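Local coordinates for SAM-dependent methyltransferase (PDB 5EPE) that transfers methyl groups from S-adenosyl-L-methionine to a substrate that the structure alone does not identify, and binds the by-product S-adenosyl-L-homocysteine, at the S-adenosyl-L-homocysteine site, the interface of chains A and B and the interface of chains A and C. Residues are numbered along the deposited sequence; one frame, centred on the assembly and turned at random. Chains: chain A/B/C, SAM-dependent methyltransferase.

Contact 1: the S-adenosyl-L-homocysteine site. Residues chain A 3, 16-18, 44-46, 65-68, 71, 93-95, 110-112, 114-115. With SAH (S-adenosyl-L-homocysteine), chain D.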
loop_
_atom_site.group_PDB
_atom_site.type_symbol
_atom_site.label_atom_id
_atom_site.label_comp_id
_atom_site.label_asym_id
_atom_site.label_seq_id
_atom_site.Cartn_x
_atom_site.Cartn_y
_atom_site.Cartn_z
ATOM N N ILE A 3 16.555 12.269 43.880
ATOM C CA ILE A 3 16.571 11.951 42.448
ATOM C C ILE A 3 17.679 12.784 41.777
ATOM O O ILE A 3 18.175 13.739 42.369
ATOM C CB ILE A 3 15.173 12.140 41.820
ATOM C CG1 ILE A 3 14.767 13.629 41.758
ATOM C CG2 ILE A 3 14.125 11.318 42.589
ATOM C CD1 ILE A 3 13.500 13.856 40.951
ATOM N N ILE A 16 2.331 19.016 38.345
ATOM C CA ILE A 16 2.028 17.652 37.939
ATOM C C ILE A 16 3.196 17.138 37.084
ATOM O O ILE A 16 3.503 17.717 36.067
ATOM C CB ILE A 16 0.702 17.596 37.141
ATOM C CG1 ILE A 16 -0.448 18.199 37.971
ATOM C CG2 ILE A 16 0.419 16.165 36.686
ATOM C CD1 ILE A 16 -1.723 18.533 37.212
ATOM N N HIS A 17 3.874 16.092 37.550
ATOM C CA HIS A 17 5.019 15.540 36.925
ATOM C C HIS A 17 4.642 14.381 35.988
ATOM O O HIS A 17 5.257 13.314 36.025
ATOM C CB HIS A 17 6.019 15.066 38.004
ATOM C CG HIS A 17 6.465 16.155 38.930
ATOM N ND1 HIS A 17 7.491 17.005 38.615
ATOM C CD2 HIS A 17 5.977 16.576 40.121
ATOM C CE1 HIS A 17 7.640 17.898 39.598
ATOM N NE2 HIS A 17 6.729 17.658 40.523
ATOM N N ASN A 18 3.672 14.625 35.121
ATOM C CA ASN A 18 3.170 13.630 34.238
ATOM C C ASN A 18 2.327 14.367 33.210
ATOM O O ASN A 18 1.936 15.502 33.432
ATOM C CB ASN A 18 2.279 12.620 35.001
ATOM C CG ASN A 18 3.056 11.404 35.471
ATOM O OD1 ASN A 18 3.771 10.765 34.692
ATOM N ND2 ASN A 18 2.881 11.047 36.718
ATOM N N GLY A 44 5.320 7.719 45.258
ATOM C CA GLY A 44 5.909 8.563 44.226
ATOM C C GLY A 44 5.012 9.741 43.953
ATOM O O GLY A 44 4.635 10.014 42.783
ATOM N N SER A 45 4.677 10.457 45.034
ATOM C CA SER A 45 3.646 11.476 45.015
ATOM C C SER A 45 4.029 12.848 44.393
ATOM O O SER A 45 3.181 13.741 44.321
ATOM C CB SER A 45 3.048 11.647 46.405
ATOM O OG SER A 45 4.041 11.909 47.346
ATOM N N GLY A 46 5.271 13.000 43.951
ATOM C CA GLY A 46 5.705 14.193 43.252
ATOM C C GLY A 46 5.563 15.396 44.146
ATOM O O GLY A 46 6.043 15.373 45.311
ATOM N N ILE A 65 4.424 9.575 49.541
ATOM C CA ILE A 65 5.849 9.328 49.740
ATOM C C ILE A 65 6.588 9.648 48.463
ATOM O O ILE A 65 6.212 9.132 47.375
ATOM C CB ILE A 65 6.175 7.840 50.049
ATOM C CG1 ILE A 65 5.220 7.182 51.038
ATOM C CG2 ILE A 65 7.604 7.678 50.499
ATOM C CD1 ILE A 65 4.991 7.922 52.300
ATOM N N ASP A 66 7.641 10.448 48.568
ATOM C CA ASP A 66 8.426 10.786 47.403
ATOM C C ASP A 66 9.901 10.889 47.750
ATOM O O ASP A 66 10.285 11.404 48.831
ATOM C CB ASP A 66 7.955 12.070 46.721
ATOM C CG ASP A 66 8.444 12.163 45.252
ATOM O OD1 ASP A 66 7.729 11.636 44.359
ATOM O OD2 ASP A 66 9.557 12.745 44.976
ATOM N N LEU A 67 10.722 10.406 46.816
ATOM C CA LEU A 67 12.175 10.410 46.980
ATOM C C LEU A 67 12.821 11.800 46.800
ATOM O O LEU A 67 13.953 12.037 47.268
ATOM C CB LEU A 67 12.793 9.440 45.959
ATOM C CG LEU A 67 14.258 9.078 46.076
ATOM C CD1 LEU A 67 14.532 8.566 47.475
ATOM C CD2 LEU A 67 14.658 8.053 45.017
ATOM N N SER A 68 12.152 12.705 46.091
ATOM C CA SER A 68 12.719 14.047 45.860
ATOM C C SER A 68 12.509 14.955 47.085
ATOM O O SER A 68 11.375 15.141 47.579
ATOM C CB SER A 68 12.045 14.718 44.649
ATOM O OG SER A 68 12.470 16.077 44.563
ATOM N N PHE A 71 10.586 18.151 45.689
ATOM C CA PHE A 71 9.161 17.942 45.410
ATOM C C PHE A 71 8.370 17.696 46.714
ATOM O O PHE A 71 7.237 18.142 46.855
ATOM C CB PHE A 71 8.897 16.792 44.418
ATOM C CG PHE A 71 9.605 16.899 43.070
ATOM C CD1 PHE A 71 10.080 18.118 42.552
ATOM C CD2 PHE A 71 9.760 15.739 42.285
ATOM C CE1 PHE A 71 10.733 18.173 41.326
ATOM C CE2 PHE A 71 10.402 15.798 41.040
ATOM C CZ PHE A 71 10.904 17.018 40.578
ATOM N N GLY A 93 11.191 10.163 51.220
ATOM C CA GLY A 93 11.828 8.846 51.329
ATOM C C GLY A 93 11.570 7.892 50.178
ATOM O O GLY A 93 10.880 8.217 49.231
ATOM N N ASP A 94 12.158 6.700 50.289
ATOM C CA ASP A 94 12.065 5.660 49.277
ATOM C C ASP A 94 10.786 4.870 49.529
ATOM O O ASP A 94 10.618 4.327 50.606
ATOM C CB ASP A 94 13.270 4.739 49.414
ATOM C CG ASP A 94 13.423 3.751 48.247
ATOM O OD1 ASP A 94 12.480 3.530 47.460
ATOM O OD2 ASP A 94 14.541 3.185 48.114
ATOM N N ALA A 95 9.913 4.787 48.533
ATOM C CA ALA A 95 8.647 4.082 48.685
ATOM C C ALA A 95 8.705 2.557 48.400
ATOM O O ALA A 95 7.681 1.846 48.530
ATOM C CB ALA A 95 7.604 4.732 47.804
ATOM N N VAL A 110 1.366 6.691 40.463
ATOM C CA VAL A 110 1.091 7.408 39.251
ATOM C C VAL A 110 2.412 7.765 38.553
ATOM O O VAL A 110 2.997 8.809 38.764
ATOM C CB VAL A 110 0.197 8.600 39.544
ATOM C CG1 VAL A 110 -0.194 9.352 38.242
ATOM C CG2 VAL A 110 -1.082 8.115 40.227
ATOM N N GLY A 111 2.867 6.841 37.757
ATOM C CA GLY A 111 4.097 6.988 36.954
ATOM C C GLY A 111 5.373 6.773 37.740
ATOM O O GLY A 111 6.344 7.527 37.574
ATOM N N ALA A 112 5.383 5.829 38.669
ATOM C CA ALA A 112 6.601 5.512 39.408
ATOM C C ALA A 112 6.729 4.020 39.668
ATOM O O ALA A 112 7.292 3.607 40.659
ATOM C CB ALA A 112 6.671 6.305 40.683
ATOM N N TRP A 114 8.640 1.591 38.674
ATOM C CA TRP A 114 9.962 0.979 38.903
ATOM C C TRP A 114 10.255 0.762 40.402
ATOM O O TRP A 114 11.123 -0.006 40.751
ATOM C CB TRP A 114 11.075 1.822 38.271
ATOM C CG TRP A 114 11.089 3.204 38.789
ATOM C CD1 TRP A 114 11.587 3.634 40.000
ATOM C CD2 TRP A 114 10.495 4.364 38.159
ATOM N NE1 TRP A 114 11.391 5.002 40.126
ATOM C CE2 TRP A 114 10.729 5.477 39.021
ATOM C CE3 TRP A 114 9.802 4.566 36.963
ATOM C CZ2 TRP A 114 10.273 6.769 38.726
ATOM C CZ3 TRP A 114 9.362 5.869 36.651
ATOM C CH2 TRP A 114 9.604 6.948 37.523
ATOM N N ILE A 115 9.548 1.473 41.276
ATOM C CA ILE A 115 9.591 1.275 42.724
ATOM C C ILE A 115 9.459 -0.190 43.136
ATOM O O ILE A 115 10.129 -0.640 44.070
ATOM C CB ILE A 115 8.498 2.202 43.319
ATOM C CG1 ILE A 115 9.122 3.565 43.589
ATOM C CG2 ILE A 115 7.742 1.649 44.479
ATOM C CD1 ILE A 115 8.105 4.661 43.715
HETATM N N SAH D . 2.842 11.005 40.870
HETATM C CA SAH D . 3.552 12.331 40.716
HETATM C CB SAH D . 5.008 12.114 40.354
HETATM C CG SAH D . 5.318 11.340 39.059
HETATM S SD SAH D . 7.008 11.489 38.539
HETATM C C SAH D . 2.890 13.238 39.702
HETATM O O SAH D . 2.146 12.745 38.832
HETATM O OXT SAH D . 3.078 14.472 39.710
HETATM C "C5'" SAH D . 7.903 10.136 39.357
HETATM C "C4'" SAH D . 8.131 10.457 40.836
HETATM O "O4'" SAH D . 8.686 9.314 41.502
HETATM C "C3'" SAH D . 9.093 11.632 41.092
HETATM O "O3'" SAH D . 8.407 12.597 41.911
HETATM C "C2'" SAH D . 10.286 11.026 41.835
HETATM O "O2'" SAH D . 10.789 11.872 42.859
HETATM C "C1'" SAH D . 9.643 9.818 42.462
HETATM N N9 SAH D . 10.472 8.662 42.837
HETATM C C8 SAH D . 11.438 8.058 42.080
HETATM N N7 SAH D . 11.923 7.001 42.694
HETATM C C5 SAH D . 11.222 6.929 43.904
HETATM C C6 SAH D . 11.287 6.040 45.009
HETATM N N6 SAH D . 12.146 4.996 45.012
HETATM N N1 SAH D . 10.451 6.224 46.063
HETATM C C2 SAH D . 9.601 7.279 46.034
HETATM N N3 SAH D . 9.479 8.190 45.048
HETATM C C4 SAH D . 10.322 7.951 43.991
#

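Contact 2: the interface of chains A and B. Residues chain A 165, 168-169, 172, 175-176; chain B 161-165, 169.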
loop_
_atom_site.group_PDB
_atom_site.type_symbol
_atom_site.label_atom_id
_atom_site.label_comp_id
_atom_site.label_asym_id
_atom_site.label_seq_id
_atom_site.Cartn_x
_atom_site.Cartn_y
_atom_site.Cartn_z
ATOM N N LEU A 165 2.431 -1.451 25.060
ATOM C CA LEU A 165 1.368 -2.092 24.262
ATOM C C LEU A 165 0.389 -1.044 23.783
ATOM O O LEU A 165 0.202 -0.008 24.434
ATOM C CB LEU A 165 0.627 -3.098 25.155
ATOM C CG LEU A 165 1.479 -4.256 25.713
ATOM C CD1 LEU A 165 0.713 -5.148 26.646
ATOM C CD2 LEU A 165 1.978 -5.114 24.564
ATOM N N PRO A 168 -5.783 -1.427 23.671
ATOM C CA PRO A 168 -6.554 -2.646 23.934
ATOM C C PRO A 168 -5.715 -3.746 24.628
ATOM O O PRO A 168 -6.167 -4.358 25.583
ATOM C CB PRO A 168 -7.017 -3.084 22.536
ATOM C CG PRO A 168 -6.947 -1.874 21.687
ATOM C CD PRO A 168 -5.789 -1.065 22.238
ATOM N N GLU A 169 -4.488 -3.965 24.148
ATOM C CA GLU A 169 -3.621 -5.001 24.710
ATOM C C GLU A 169 -3.155 -4.595 26.117
ATOM O O GLU A 169 -2.991 -5.463 27.002
ATOM C CB GLU A 169 -2.404 -5.223 23.809
ATOM C CG GLU A 169 -2.624 -6.076 22.530
ATOM C CD GLU A 169 -3.480 -5.382 21.402
ATOM O OE1 GLU A 169 -3.610 -4.113 21.320
ATOM O OE2 GLU A 169 -3.965 -6.147 20.521
ATOM N N ALA A 172 -6.055 -5.279 28.313
ATOM C CA ALA A 172 -6.013 -6.742 28.461
ATOM C C ALA A 172 -4.968 -7.190 29.460
ATOM O O ALA A 172 -5.204 -8.172 30.178
ATOM C CB ALA A 172 -5.797 -7.434 27.134
ATOM N N ARG A 175 -6.432 -7.108 32.937
ATOM C CA ARG A 175 -7.384 -8.235 33.045
ATOM C C ARG A 175 -6.640 -9.546 33.286
ATOM O O ARG A 175 -6.964 -10.305 34.193
ATOM C CB ARG A 175 -8.275 -8.313 31.822
ATOM C CG ARG A 175 -9.157 -9.573 31.807
ATOM C CD ARG A 175 -10.061 -9.621 30.577
ATOM N NE ARG A 175 -9.374 -9.545 29.263
ATOM C CZ ARG A 175 -8.719 -10.547 28.668
ATOM N NH1 ARG A 175 -8.589 -11.705 29.282
ATOM N NH2 ARG A 175 -8.177 -10.395 27.467
ATOM N N LYS A 176 -5.592 -9.766 32.510
ATOM C CA LYS A 176 -4.766 -11.009 32.623
ATOM C C LYS A 176 -4.014 -11.090 33.950
ATOM O O LYS A 176 -3.716 -12.188 34.442
ATOM C CB LYS A 176 -3.818 -11.095 31.420
ATOM C CG LYS A 176 -4.495 -11.344 30.067
ATOM C CD LYS A 176 -3.545 -11.050 28.896
ATOM C CE LYS A 176 -4.246 -11.036 27.532
ATOM N NZ LYS A 176 -3.391 -10.580 26.356
ATOM N N ILE B 161 -8.691 -9.872 19.435
ATOM C CA ILE B 161 -7.272 -9.879 19.088
ATOM C C ILE B 161 -6.418 -9.638 20.329
ATOM O O ILE B 161 -5.402 -10.254 20.454
ATOM C CB ILE B 161 -6.953 -8.900 17.947
ATOM C CG1 ILE B 161 -7.512 -9.484 16.657
ATOM C CG2 ILE B 161 -5.447 -8.719 17.721
ATOM C CD1 ILE B 161 -7.401 -8.558 15.456
ATOM N N SER B 162 -6.877 -8.763 21.238
ATOM C CA SER B 162 -6.120 -8.457 22.449
ATOM C C SER B 162 -5.940 -9.645 23.421
ATOM O O SER B 162 -5.160 -9.507 24.372
ATOM C CB SER B 162 -6.739 -7.237 23.160
ATOM O OG SER B 162 -8.097 -7.440 23.463
ATOM N N ASP B 163 -6.611 -10.801 23.188
ATOM C CA ASP B 163 -6.436 -11.997 24.041
ATOM C C ASP B 163 -5.034 -12.550 23.948
ATOM O O ASP B 163 -4.565 -13.145 24.905
ATOM C CB ASP B 163 -7.435 -13.132 23.744
ATOM C CG ASP B 163 -8.781 -12.918 24.398
ATOM O OD1 ASP B 163 -8.836 -12.399 25.520
ATOM O OD2 ASP B 163 -9.817 -13.208 23.775
ATOM N N PHE B 164 -4.365 -12.360 22.814
ATOM C CA PHE B 164 -3.002 -12.864 22.578
ATOM C C PHE B 164 -2.116 -11.734 22.117
ATOM O O PHE B 164 -2.609 -10.663 21.749
ATOM C CB PHE B 164 -2.940 -14.010 21.534
ATOM C CG PHE B 164 -3.831 -15.198 21.868
ATOM C CD1 PHE B 164 -3.896 -15.715 23.152
ATOM C CD2 PHE B 164 -4.607 -15.782 20.896
ATOM C CE1 PHE B 164 -4.774 -16.762 23.497
ATOM C CE2 PHE B 164 -5.466 -16.868 21.233
ATOM C CZ PHE B 164 -5.555 -17.313 22.518
ATOM N N LEU B 165 -0.820 -11.973 22.181
ATOM C CA LEU B 165 0.202 -10.989 21.774
ATOM C C LEU B 165 1.130 -11.612 20.755
ATOM O O LEU B 165 1.339 -12.831 20.752
ATOM C CB LEU B 165 1.016 -10.589 23.013
ATOM C CG LEU B 165 0.221 -9.913 24.149
ATOM C CD1 LEU B 165 1.061 -9.630 25.360
ATOM C CD2 LEU B 165 -0.334 -8.588 23.656
ATOM N N GLU B 169 6.072 -9.231 22.292
ATOM C CA GLU B 169 5.260 -8.660 23.368
ATOM C C GLU B 169 4.877 -9.753 24.378
ATOM O O GLU B 169 4.785 -9.482 25.595
ATOM C CB GLU B 169 3.994 -8.019 22.796
ATOM C CG GLU B 169 4.148 -6.618 22.145
ATOM C CD GLU B 169 4.918 -6.600 20.769
ATOM O OE1 GLU B 169 5.020 -7.635 20.025
ATOM O OE2 GLU B 169 5.361 -5.479 20.393
HETATM O O HOH W 1 -2.136 -8.482 20.090
HETATM O O HOH W 2 -7.174 -13.827 27.987
#

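Contact 3: the interface of chains A and C. Residues chain A 194, 197-198, 200-202, 204-205; chain C 31-33, 135, 181-184, 246.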
loop_
_atom_site.group_PDB
_atom_site.type_symbol
_atom_site.label_atom_id
_atom_site.label_comp_id
_atom_site.label_asym_id
_atom_site.label_seq_id
_atom_site.Cartn_x
_atom_site.Cartn_y
_atom_site.Cartn_z
ATOM N N ARG A 194 1.476 20.122 27.892
ATOM C CA ARG A 194 1.662 20.765 29.211
ATOM C C ARG A 194 2.838 20.233 29.988
ATOM O O ARG A 194 3.621 21.034 30.545
ATOM C CB ARG A 194 0.429 20.707 30.142
ATOM C CG ARG A 194 -0.831 21.411 29.651
ATOM C CD ARG A 194 -0.731 22.925 29.661
ATOM N NE ARG A 194 -0.005 23.315 28.445
ATOM C CZ ARG A 194 1.161 23.973 28.388
ATOM N NH1 ARG A 194 1.715 24.169 27.182
ATOM N NH2 ARG A 194 1.813 24.375 29.492
ATOM N N ALA A 197 6.280 20.813 27.269
ATOM C CA ALA A 197 6.615 22.190 26.921
ATOM C C ALA A 197 6.988 23.066 28.067
ATOM O O ALA A 197 7.840 23.985 27.934
ATOM C CB ALA A 197 5.536 22.827 26.077
ATOM N N ALA A 198 6.388 22.806 29.213
ATOM C CA ALA A 198 6.731 23.574 30.409
ATOM C C ALA A 198 8.165 23.373 30.800
ATOM O O ALA A 198 8.746 24.250 31.435
ATOM C CB ALA A 198 5.811 23.188 31.592
ATOM N N TRP A 200 10.626 23.336 28.812
ATOM C CA TRP A 200 11.492 24.148 27.979
ATOM C C TRP A 200 11.668 25.547 28.574
ATOM O O TRP A 200 12.786 26.052 28.623
ATOM C CB TRP A 200 10.979 24.219 26.525
ATOM C CG TRP A 200 10.587 22.891 25.963
ATOM C CD1 TRP A 200 11.089 21.665 26.273
ATOM C CD2 TRP A 200 9.608 22.686 24.956
ATOM N NE1 TRP A 200 10.432 20.686 25.565
ATOM C CE2 TRP A 200 9.512 21.290 24.745
ATOM C CE3 TRP A 200 8.795 23.549 24.220
ATOM C CZ2 TRP A 200 8.637 20.745 23.846
ATOM C CZ3 TRP A 200 7.927 23.002 23.293
ATOM C CH2 TRP A 200 7.864 21.607 23.119
ATOM N N LEU A 201 10.588 26.146 29.059
ATOM C CA LEU A 201 10.687 27.481 29.662
ATOM C C LEU A 201 11.531 27.416 30.942
ATOM O O LEU A 201 12.379 28.255 31.185
ATOM C CB LEU A 201 9.277 28.024 29.942
ATOM C CG LEU A 201 9.230 29.429 30.557
ATOM C CD1 LEU A 201 9.944 30.415 29.670
ATOM C CD2 LEU A 201 7.801 29.882 30.857
ATOM N N THR A 202 11.272 26.390 31.756
ATOM C CA THR A 202 12.032 26.179 32.957
ATOM C C THR A 202 13.556 26.068 32.656
ATOM O O THR A 202 14.373 26.696 33.316
ATOM C CB THR A 202 11.530 24.957 33.735
ATOM O OG1 THR A 202 10.147 25.171 34.066
ATOM C CG2 THR A 202 12.364 24.753 35.085
ATOM N N ARG A 204 15.227 27.050 29.976
ATOM C CA ARG A 204 15.820 28.265 29.436
ATOM C C ARG A 204 16.102 29.302 30.504
ATOM O O ARG A 204 17.198 29.924 30.506
ATOM C CB ARG A 204 14.924 28.915 28.360
ATOM C CG ARG A 204 15.470 30.226 27.768
ATOM C CD ARG A 204 16.873 30.037 27.153
ATOM N NE ARG A 204 17.447 31.325 26.868
ATOM C CZ ARG A 204 17.360 31.991 25.719
ATOM N NH1 ARG A 204 16.802 31.500 24.619
ATOM N NH2 ARG A 204 17.909 33.176 25.667
ATOM N N ARG A 205 15.129 29.521 31.387
ATOM C CA ARG A 205 15.319 30.437 32.510
ATOM C C ARG A 205 16.428 29.967 33.446
ATOM O O ARG A 205 17.189 30.764 33.965
ATOM C CB ARG A 205 14.015 30.601 33.272
ATOM C CG ARG A 205 13.032 31.475 32.499
ATOM C CD ARG A 205 11.693 31.575 33.182
ATOM N NE ARG A 205 10.885 32.530 32.452
ATOM C CZ ARG A 205 9.677 32.927 32.815
ATOM N NH1 ARG A 205 9.145 32.448 33.908
ATOM N NH2 ARG A 205 9.009 33.811 32.065
ATOM N N ALA C 31 0.793 29.177 31.313
ATOM C CA ALA C 31 2.008 28.589 30.800
ATOM C C ALA C 31 3.131 29.603 30.699
ATOM O O ALA C 31 4.312 29.246 30.835
ATOM C CB ALA C 31 1.753 27.957 29.453
ATOM N N LEU C 32 2.789 30.863 30.468
ATOM C CA LEU C 32 3.789 31.905 30.304
ATOM C C LEU C 32 4.272 32.407 31.657
ATOM O O LEU C 32 5.203 33.194 31.680
ATOM C CB LEU C 32 3.240 33.072 29.466
ATOM C CG LEU C 32 2.885 32.709 28.028
ATOM C CD1 LEU C 32 2.336 33.927 27.339
ATOM C CD2 LEU C 32 4.086 32.237 27.264
ATOM N N ARG C 33 3.598 31.978 32.740
ATOM C CA ARG C 33 3.983 32.334 34.119
ATOM C C ARG C 33 4.011 33.839 34.250
ATOM O O ARG C 33 4.974 34.415 34.672
ATOM C CB ARG C 33 5.362 31.715 34.498
ATOM C CG ARG C 33 5.333 30.211 34.267
ATOM C CD ARG C 33 6.664 29.555 34.568
ATOM N NE ARG C 33 6.632 28.231 33.954
ATOM C CZ ARG C 33 7.679 27.417 33.818
ATOM N NH1 ARG C 33 7.471 26.258 33.170
ATOM N NH2 ARG C 33 8.880 27.734 34.369
ATOM N N ILE C 135 9.574 37.410 26.102
ATOM C CA ILE C 135 9.049 36.343 25.251
ATOM C C ILE C 135 8.303 36.922 24.062
ATOM O O ILE C 135 7.514 37.869 24.225
ATOM C CB ILE C 135 8.101 35.450 26.067
ATOM C CG1 ILE C 135 8.937 34.641 27.080
ATOM C CG2 ILE C 135 7.299 34.497 25.187
ATOM C CD1 ILE C 135 8.122 33.928 28.158
ATOM N N VAL C 181 12.112 27.665 21.146
ATOM C CA VAL C 181 10.729 27.529 21.484
ATOM C C VAL C 181 10.672 27.148 22.946
ATOM O O VAL C 181 11.136 26.041 23.338
ATOM C CB VAL C 181 9.985 26.473 20.617
ATOM C CG1 VAL C 181 8.550 26.275 21.091
ATOM C CG2 VAL C 181 10.047 26.865 19.133
ATOM N N VAL C 182 10.094 28.016 23.764
ATOM C CA VAL C 182 10.062 27.777 25.206
ATOM C C VAL C 182 8.733 27.348 25.773
ATOM O O VAL C 182 8.663 27.021 26.956
ATOM C CB VAL C 182 10.601 28.995 25.992
ATOM C CG1 VAL C 182 12.054 29.218 25.631
ATOM C CG2 VAL C 182 9.762 30.235 25.740
ATOM N N GLU C 183 7.671 27.453 24.972
ATOM C CA GLU C 183 6.356 26.981 25.357
ATOM C C GLU C 183 5.489 26.925 24.121
ATOM O O GLU C 183 5.772 27.573 23.118
ATOM C CB GLU C 183 5.723 27.838 26.459
ATOM C CG GLU C 183 5.695 27.157 27.854
ATOM C CD GLU C 183 4.642 26.047 28.007
ATOM O OE1 GLU C 183 4.394 25.546 29.145
ATOM O OE2 GLU C 183 3.989 25.694 26.983
HETATM N N MSE C 184 4.393 26.181 24.234
HETATM C CA MSE C 184 3.392 26.170 23.166
HETATM C C MSE C 184 2.090 25.632 23.652
HETATM O O MSE C 184 2.058 24.712 24.504
HETATM C CB MSE C 184 3.804 25.433 21.862
HETATM C CG MSE C 184 4.006 23.992 22.146
HETATM SE SE MSE C 184 4.650 22.941 20.559
HETATM C CE MSE C 184 4.214 21.169 21.240
HETATM N N MSE C 246 12.112 32.685 22.622
HETATM C CA MSE C 246 13.161 33.555 23.158
HETATM C C MSE C 246 14.416 33.424 22.332
HETATM O O MSE C 246 14.907 32.305 22.093
HETATM C CB MSE C 246 13.477 33.183 24.603
HETATM C CG MSE C 246 12.301 33.334 25.527
HETATM SE SE MSE C 246 12.667 32.766 27.409
HETATM C CE MSE C 246 14.157 34.008 27.653
HETATM O O HOH W 3 7.490 34.305 35.092
HETATM O O HOH W 4 6.635 35.517 31.497
#

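Contact 1: the S-adenosyl-L-homocysteine site
The adenine of SAH lies flat between two aliphatic side chains: A:Leu67 sets its CB over one face, 3.5 Å from the centroid of the six-membered ring, and A:Ile115 brings CD1 over that ring as well. A:Trp114 turns its edge to the base, its five-membered ring inclined 59° to the imidazole part of the purine, with SAH C8 in the indole plane. The A:His17 ring packs against A:Phe71, placing CE1 over the centre of the phenyl face. At the rim of the base the backbone N of A:Ala95 donates to N1 at 2.9 Å, nearly straight at 174°, while the exocyclic amine N6 donates to OD1 of A:Asp94 from above the carboxylate plane; the pair reads the adenine edge. A:Asp66, with CG anti to its backbone N (chi1 -160°), receives both ribose hydroxyls on syn lone pairs, O2' to OD2 at 2.6 Å and O3' to OD1 at 2.7 Å. Backbone N-H groups of A:Gly46 and A:Ser68 meet the same oxygens from above the plane, which holds the carboxylate fixed. The homocysteine amine donates to the carbonyls A:Gly44 O (2.8 Å) and A:Val110 O, and its carboxylate accepts from A:His17 N and A:Asn18 ND2 (2.8 Å from SAH O). This is the cofactor pocket of a Rossmann-like class I methyltransferase, here holding the product left after methyl transfer.

Contact 2: the interface of chains A and B
A:Glu169, B:Leu165, B:Ser162 and A:Lys176 bury the most surface in this patch of a two-fold symmetric contact between two copies of the protein. This chain pairing may or may not be that of the biological oligomer. A:Glu169, on helix 167-177, has CG anti to its carbonyl carbon (chi1 -78°), which lays CG alongside the CD2 branch of B:Leu165, 3.6 Å away, the two side chains sliding past each other in opposite directions. The symmetry repeats this pairing between A:Leu165 and B:Glu169. A bend at chi2 (71°) turns the carboxylate of A:Glu169 toward the backbone of B:Ser162, and a water links its OE2 to the carbonyl O of B:Phe164. Two helical turns further on, A:Lys176 runs out extended beyond CG and ends over the 3-10 turn 161-163 of chain B. There its NZ bonds to B:Ser162 O at 2.9 Å, lying in the carbonyl plane, with a weak second bond to B:Asp163 O. The amine thus spans two consecutive carbonyls, the second only weakly, while the methyl of A:Ala172 packs near B:Ser162. Beside it, A:Arg175, with CG anti to its backbone N and a bend at chi3, crosses B:Asp163 at about a right angle. The guanidinium and carboxylate planes stand 85° apart, and NH2 of A:Arg175 makes a salt bridge to OD1 of B:Asp163 at 2.9 Å, weak as a hydrogen bond.

Contact 3: the interface of chains A and C
Charge pairing sits at one end of the patch, where A:Arg194, bent at chi2 and chi3, meets C:Glu183 end-on. NH1 donates to OE2 at 2.7 Å and NH2 to OE1 at 2.9 Å, both nearly straight and on syn lone pairs, with the two planes only 21° apart. The backbone N of C:Met184, a selenomethionine, takes the anti lone pair of OE2 and so helps fix the carboxylate. Among the hydrogen bonds to uncharged acceptors, C:Arg33 stretches out from CG to NE and places NH1 and NH2 on one atom, OG1 of A:Thr202, with NH2 2.9 Å from OG1. NH1 also reaches A:Ala198 O on a lone pair, at 2.9 Å, and the threonine hydroxyl itself donates to that carbonyl. Waters join A:Arg205 NH1 and NH2 to the carbonyls of C:Arg33 and C:Leu32, which may soften the approach of the two arginines, whose guanidinium planes stand 90° apart. Apolar packing fills the middle: A:Leu201, CG anti to its backbone N (chi1 -179°), lays CD2 over the C:Arg33 guanidinium face and CD1 against C:Val182 CG2, 3.9 Å away. A:Trp200 lies alongside C:Val181, and CG of A:Arg204 touches SE of the selenomethionine C:Met246. The site seats helix 189-209 of one copy on strand 179-186 and neighbouring segments of another, joining chains in the deposited assembly, possibly in the biological oligomer too.

Contact 1 lies about 28 Å from contact 2 and 24 Å from contact 3, measured between the centres of their C-alpha atoms, while contacts 2 and 3 are about 38 Å apart. The contacts share no residue. On chain A, contact 2 uses helix 167-177 and contact 3 helix 189-209, with strand 179-186 between them in sequence; in contact 3 the partner supplies that strand. One copy can therefore engage two neighbours at once through separate surfaces, consistent with the twelve copies of the deposited assembly. Neither of these patches supplies residues to the cofactor pocket, so any influence on it would be indirect.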